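Local atomic coordinates of phosphoribosylaminoimidazole carboxylase, ATPase subunit (Thermotoga maritima, PDB entry 3AX6), a protein that probably catalyses the ATP-dependent carboxylation of 5-aminoimidazole ribonucleotide to N5-carboxyaminoimidazole ribonucleotide in purine biosynthesis. Residues Ala191-Val196 / Cys273-Phe278; Arg184-Glu189 / Glu236-Phe241. All blocks are in the same frame, centred on the assembly; numbering follows the deposited sequence.

Interaction 1. Residues Ala191-Val196 / Cys273-Phe278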
loop_
_atom_site.group_PDB
_atom_site.type_symbol
_atom_site.label_atom_id
_atom_site.label_comp_id
_atom_site.label_asym_id
_atom_site.label_seq_id
_atom_site.Cartn_x
_atom_site.Cartn_y
_atom_site.Cartn_z
ATOM N N ALA A 191 -1.814 -20.569 -3.638
ATOM C CA ALA A 191 -1.970 -19.720 -2.464
ATOM C C ALA A 191 -3.457 -19.402 -2.353
ATOM O O ALA A 191 -4.023 -18.747 -3.221
ATOM C CB ALA A 191 -1.166 -18.434 -2.639
ATOM N N CYS A 192 -4.097 -19.868 -1.291
ATOM C CA CYS A 192 -5.523 -19.629 -1.145
ATOM C C CYS A 192 -5.830 -18.635 -0.033
ATOM O O CYS A 192 -5.279 -18.711 1.062
ATOM C CB CYS A 192 -6.252 -20.954 -0.891
ATOM S SG CYS A 192 -8.058 -20.844 -1.039
ATOM N N TYR A 193 -6.725 -17.703 -0.333
ATOM C CA TYR A 193 -7.125 -16.673 0.615
ATOM C C TYR A 193 -8.333 -17.099 1.416
ATOM O O TYR A 193 -8.936 -18.129 1.145
ATOM C CB TYR A 193 -7.438 -15.371 -0.132
ATOM C CG TYR A 193 -6.191 -14.599 -0.507
ATOM C CD1 TYR A 193 -5.579 -13.734 0.399
ATOM C CD2 TYR A 193 -5.597 -14.766 -1.755
ATOM C CE1 TYR A 193 -4.407 -13.055 0.064
ATOM C CE2 TYR A 193 -4.431 -14.100 -2.095
ATOM C CZ TYR A 193 -3.839 -13.248 -1.186
ATOM O OH TYR A 193 -2.682 -12.598 -1.540
ATOM N N PRO A 194 -8.679 -16.328 2.450
ATOM C CA PRO A 194 -9.856 -16.722 3.223
ATOM C C PRO A 194 -11.084 -16.592 2.311
ATOM O O PRO A 194 -11.046 -15.888 1.296
ATOM C CB PRO A 194 -9.877 -15.701 4.359
ATOM C CG PRO A 194 -8.423 -15.363 4.538
ATOM C CD PRO A 194 -7.939 -15.243 3.121
ATOM N N VAL A 195 -12.158 -17.292 2.645
ATOM C CA VAL A 195 -13.359 -17.174 1.846
ATOM C C VAL A 195 -14.082 -15.963 2.429
ATOM O O VAL A 195 -14.065 -15.761 3.641
ATOM C CB VAL A 195 -14.239 -18.465 1.924
ATOM C CG1 VAL A 195 -13.743 -19.379 3.010
ATOM C CG2 VAL A 195 -15.693 -18.104 2.153
ATOM N N VAL A 196 -14.678 -15.137 1.572
ATOM C CA VAL A 196 -15.391 -13.961 2.058
ATOM C C VAL A 196 -16.876 -14.031 1.755
ATOM O O VAL A 196 -17.318 -14.812 0.908
ATOM C CB VAL A 196 -14.809 -12.652 1.484
ATOM C CG1 VAL A 196 -13.376 -12.487 1.952
ATOM C CG2 VAL A 196 -14.892 -12.650 -0.028
ATOM N N CYS A 273 -4.694 -8.762 5.087
ATOM C CA CYS A 273 -3.878 -9.936 4.838
ATOM C C CYS A 273 -2.422 -9.542 4.690
ATOM O O CYS A 273 -2.107 -8.387 4.408
ATOM C CB CYS A 273 -4.361 -10.669 3.582
ATOM S SG CYS A 273 -5.948 -11.530 3.781
ATOM N N VAL A 274 -1.537 -10.506 4.905
ATOM C CA VAL A 274 -0.116 -10.254 4.801
ATOM C C VAL A 274 0.231 -9.728 3.405
ATOM O O VAL A 274 0.821 -8.653 3.281
ATOM C CB VAL A 274 0.681 -11.534 5.131
ATOM C CG1 VAL A 274 2.178 -11.291 4.940
ATOM C CG2 VAL A 274 0.390 -11.954 6.571
ATOM N N THR A 275 -0.138 -10.472 2.362
ATOM C CA THR A 275 0.135 -10.029 0.998
ATOM C C THR A 275 -1.153 -9.779 0.215
ATOM O O THR A 275 -2.039 -10.636 0.131
ATOM C CB THR A 275 1.059 -11.028 0.219
ATOM O OG1 THR A 275 0.395 -11.501 -0.953
ATOM C CG2 THR A 275 1.455 -12.180 1.073
ATOM N N SER A 276 -1.259 -8.583 -0.350
ATOM C CA SER A 276 -2.445 -8.201 -1.105
ATOM C C SER A 276 -2.595 -8.990 -2.407
ATOM O O SER A 276 -1.616 -9.504 -2.960
ATOM C CB SER A 276 -2.412 -6.709 -1.430
ATOM O OG SER A 276 -1.580 -6.467 -2.546
ATOM N N GLN A 277 -3.829 -9.051 -2.897
ATOM C CA GLN A 277 -4.138 -9.773 -4.123
ATOM C C GLN A 277 -3.348 -9.242 -5.315
ATOM O O GLN A 277 -3.067 -9.984 -6.255
ATOM C CB GLN A 277 -5.639 -9.695 -4.422
ATOM C CG GLN A 277 -6.129 -8.332 -4.895
ATOM C CD GLN A 277 -7.560 -8.388 -5.394
ATOM O OE1 GLN A 277 -7.977 -9.383 -5.992
ATOM N NE2 GLN A 277 -8.317 -7.320 -5.167
ATOM N N PHE A 278 -2.989 -7.961 -5.267
ATOM C CA PHE A 278 -2.237 -7.327 -6.348
ATOM C C PHE A 278 -0.761 -7.713 -6.331
ATOM O O PHE A 278 -0.161 -7.932 -7.381
ATOM C CB PHE A 278 -2.416 -5.815 -6.274
ATOM C CG PHE A 278 -3.823 -5.370 -6.556
ATOM C CD1 PHE A 278 -4.298 -5.314 -7.866
ATOM C CD2 PHE A 278 -4.683 -5.032 -5.516
ATOM C CE1 PHE A 278 -5.612 -4.926 -8.133
ATOM C CE2 PHE A 278 -5.991 -4.643 -5.771
ATOM C CZ PHE A 278 -6.461 -4.589 -7.080
#
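Tyr193, on a strand of the large antiparallel sheet of the ATP-grasp domain, reaches across to Cys273 and Thr275 in the connection between helices 268-272 and 277-285, and so joins sheet to loop largely through one aromatic side chain. Its CB points toward 273-278, and chi1 (-80°) sets CG anti to the carbonyl carbon, beside the backbone N. The first ring atom to meet the loop is Tyr193 CD1, 4.1 Å from Cys273 SG. The sulfur lies at the ring edge, 83° off the normal and 5.3 Å from the centroid of the Tyr193 ring, a sulfur-aromatic contact made beside the ring, not over its face. The same sulfur also reaches Pro194 CD, 4.3 Å from SG. Farther out, CE1 and CZ of Tyr193 each come to 3.4 Å from Thr275 O, which sits in the plane of the ring. Tyr193 OH then donates a hydrogen bond of 2.7 Å to Thr275 O, approaching from above the carbonyl plane, 43° out of it. Gln280 adds a weak bond to this hydroxyl. After Thr275 the backbone enters helix 277-285, where Ser276, as N-cap, bonds Glu279 N through OG, while Gln277 uses OE1 to hold His263 N. Within the loop itself, Thr275 OG1 donates a weak 3.5 Å hydrogen bond to Ser276 O.

Interaction 2. Residues Arg184-Glu189 / Glu236-Phe241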
loop_
_atom_site.group_PDB
_atom_site.type_symbol
_atom_site.label_atom_id
_atom_site.label_comp_id
_atom_site.label_asym_id
_atom_site.label_seq_id
_atom_site.Cartn_x
_atom_site.Cartn_y
_atom_site.Cartn_z
ATOM N N ARG A 184 -1.991 -18.926 -8.409
ATOM C CA ARG A 184 -1.199 -20.083 -8.782
ATOM C C ARG A 184 -0.061 -19.683 -9.717
ATOM O O ARG A 184 -0.232 -18.828 -10.592
ATOM C CB ARG A 184 -2.096 -21.136 -9.455
ATOM C CG ARG A 184 -1.375 -22.405 -9.893
ATOM C CD ARG A 184 -2.366 -23.437 -10.439
ATOM N NE ARG A 184 -1.730 -24.672 -10.912
ATOM C CZ ARG A 184 -0.982 -24.764 -12.012
ATOM N NH1 ARG A 184 -0.763 -23.696 -12.774
ATOM N NH2 ARG A 184 -0.466 -25.933 -12.362
ATOM N N ASN A 185 1.089 -20.321 -9.497
ATOM C CA ASN A 185 2.335 -20.157 -10.260
ATOM C C ASN A 185 2.329 -21.107 -11.436
ATOM O O ASN A 185 1.504 -22.010 -11.502
ATOM C CB ASN A 185 3.538 -20.581 -9.418
ATOM C CG ASN A 185 4.173 -19.445 -8.717
ATOM O OD1 ASN A 185 5.111 -19.631 -7.942
ATOM N ND2 ASN A 185 3.679 -18.239 -8.982
ATOM N N GLU A 186 3.283 -20.929 -12.341
ATOM C CA GLU A 186 3.398 -21.841 -13.461
ATOM C C GLU A 186 4.065 -23.097 -12.891
ATOM O O GLU A 186 3.878 -24.199 -13.401
ATOM C CB GLU A 186 4.242 -21.239 -14.582
ATOM C CG GLU A 186 4.146 -22.020 -15.881
ATOM C CD GLU A 186 4.485 -21.180 -17.096
ATOM O OE1 GLU A 186 4.303 -21.667 -18.232
ATOM O OE2 GLU A 186 4.933 -20.028 -16.920
ATOM N N LYS A 187 4.828 -22.915 -11.813
ATOM C CA LYS A 187 5.508 -24.017 -11.130
ATOM C C LYS A 187 4.481 -24.912 -10.445
ATOM O O LYS A 187 4.774 -26.051 -10.080
ATOM C CB LYS A 187 6.477 -23.482 -10.067
ATOM C CG LYS A 187 7.846 -23.054 -10.576
ATOM C CD LYS A 187 8.671 -22.429 -9.452
ATOM C CE LYS A 187 10.153 -22.384 -9.788
ATOM N NZ LYS A 187 10.425 -21.697 -11.077
ATOM N N GLY A 188 3.278 -24.383 -10.248
ATOM C CA GLY A 188 2.234 -25.162 -9.609
ATOM C C GLY A 188 1.948 -24.790 -8.165
ATOM O O GLY A 188 1.038 -25.348 -7.554
ATOM N N GLU A 189 2.716 -23.866 -7.601
ATOM C CA GLU A 189 2.464 -23.465 -6.224
ATOM C C GLU A 189 1.118 -22.741 -6.146
ATOM O O GLU A 189 0.817 -21.907 -7.000
ATOM C CB GLU A 189 3.585 -22.550 -5.707
ATOM C CG GLU A 189 3.191 -21.801 -4.441
ATOM C CD GLU A 189 4.355 -21.133 -3.723
ATOM O OE1 GLU A 189 5.222 -20.538 -4.396
ATOM O OE2 GLU A 189 4.384 -21.191 -2.474
ATOM N N GLU A 236 -5.065 -24.967 -14.484
ATOM C CA GLU A 236 -3.601 -24.885 -14.522
ATOM C C GLU A 236 -3.340 -23.388 -14.654
ATOM O O GLU A 236 -2.429 -22.940 -15.356
ATOM C CB GLU A 236 -3.028 -25.627 -15.731
ATOM C CG GLU A 236 -2.792 -27.109 -15.504
ATOM C CD GLU A 236 -2.356 -27.822 -16.770
ATOM O OE1 GLU A 236 -1.928 -28.988 -16.677
ATOM O OE2 GLU A 236 -2.448 -27.216 -17.862
ATOM N N GLY A 237 -4.181 -22.622 -13.969
ATOM C CA GLY A 237 -4.086 -21.181 -14.015
ATOM C C GLY A 237 -2.795 -20.594 -13.495
ATOM O O GLY A 237 -2.131 -21.165 -12.626
ATOM N N VAL A 238 -2.447 -19.441 -14.053
ATOM C CA VAL A 238 -1.259 -18.694 -13.671
ATOM C C VAL A 238 -1.726 -17.265 -13.411
ATOM O O VAL A 238 -2.125 -16.549 -14.333
ATOM C CB VAL A 238 -0.198 -18.695 -14.794
ATOM C CG1 VAL A 238 1.007 -17.858 -14.374
ATOM C CG2 VAL A 238 0.229 -20.125 -15.105
ATOM N N GLY A 239 -1.683 -16.865 -12.144
ATOM C CA GLY A 239 -2.127 -15.540 -11.744
ATOM C C GLY A 239 -3.079 -15.732 -10.578
ATOM O O GLY A 239 -3.161 -16.833 -10.023
ATOM N N ILE A 240 -3.794 -14.685 -10.182
ATOM C CA ILE A 240 -4.739 -14.825 -9.081
ATOM C C ILE A 240 -6.149 -14.813 -9.661
ATOM O O ILE A 240 -6.439 -14.073 -10.603
ATOM C CB ILE A 240 -4.555 -13.706 -8.022
ATOM C CG1 ILE A 240 -5.276 -14.101 -6.730
ATOM C CG2 ILE A 240 -5.071 -12.378 -8.541
ATOM C CD1 ILE A 240 -5.019 -13.141 -5.581
ATOM N N PHE A 241 -7.021 -15.648 -9.103
ATOM C CA PHE A 241 -8.390 -15.763 -9.598
ATOM C C PHE A 241 -9.458 -15.519 -8.546
ATOM O O PHE A 241 -9.277 -15.845 -7.368
ATOM C CB PHE A 241 -8.613 -17.155 -10.206
ATOM C CG PHE A 241 -7.687 -17.481 -11.336
ATOM C CD1 PHE A 241 -6.325 -17.657 -11.111
ATOM C CD2 PHE A 241 -8.164 -17.569 -12.637
ATOM C CE1 PHE A 241 -5.451 -17.911 -12.165
ATOM C CE2 PHE A 241 -7.294 -17.825 -13.697
ATOM C CZ PHE A 241 -5.940 -17.994 -13.459
#
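Arg184 and Gly239 form an antiparallel hydrogen-bonded pair, joined by Arg184 N to Gly239 O and Gly239 N to Arg184 O, each 2.9 Å, where strand 174-184 runs out beside the start of strand 239-248. Val238 CA adds a C-H...O contact of 3.2 Å to Arg184 O, so one carbonyl serves two neighbours. The side chain of Arg184 extends from the pair, CG anti to the backbone N (chi1 -180°), and its CB, CG and CD all lie within 3.2 Å of Gly237 O, CG nearest at 3.1 Å. The guanidinium then comes back to the same oxygen: Arg184 NH1 donates to Gly237 O at 2.9 Å, nearly in the guanidinium plane but about 45° above the plane of the carbonyl. Glu236 CA lies 3.5 Å above one face of the Arg184 guanidinium, toward its rim; Gly188 CA lies toward the rim of the opposite face. The Arg184 and Glu236 side chains run side by side, pointing the same way, without their charged atoms in contact. Beyond the pair, Val238 CG2 packs on Glu186 CA at 4.0 Å. Glu236 is the positive-phi residue of the Schellman motif that ends helix 218-235, and Glu233 in that helix makes a long, weak ion pair with Arg184 NE. The positive guanidinium sits beside a helix C-terminus, whose partial negative charge would probably stabilise it, while its one hydrogen bond across the contact goes to Gly237 O.

Interactions 1 and 2 reach the same antiparallel sheet, their centres about 14 Å apart, and their segments alternate along the chain. Strand 174-184 lies between strands 190-198 and 239-248, so interaction 2 joins its end to one neighbour while interaction 1 starts from the other. They meet at Ile240, whose CD1 packs 3.7 Å from Tyr193 CE2; Gln277 CB, at the start of helix 277-285, also lies 3.7 Å from Ile240 CD1. Both contacts stand away from the ADP site, yet two of the strands they use contribute to it: Glu177 lies on strand 174-184 and Phe246 on strand 239-248.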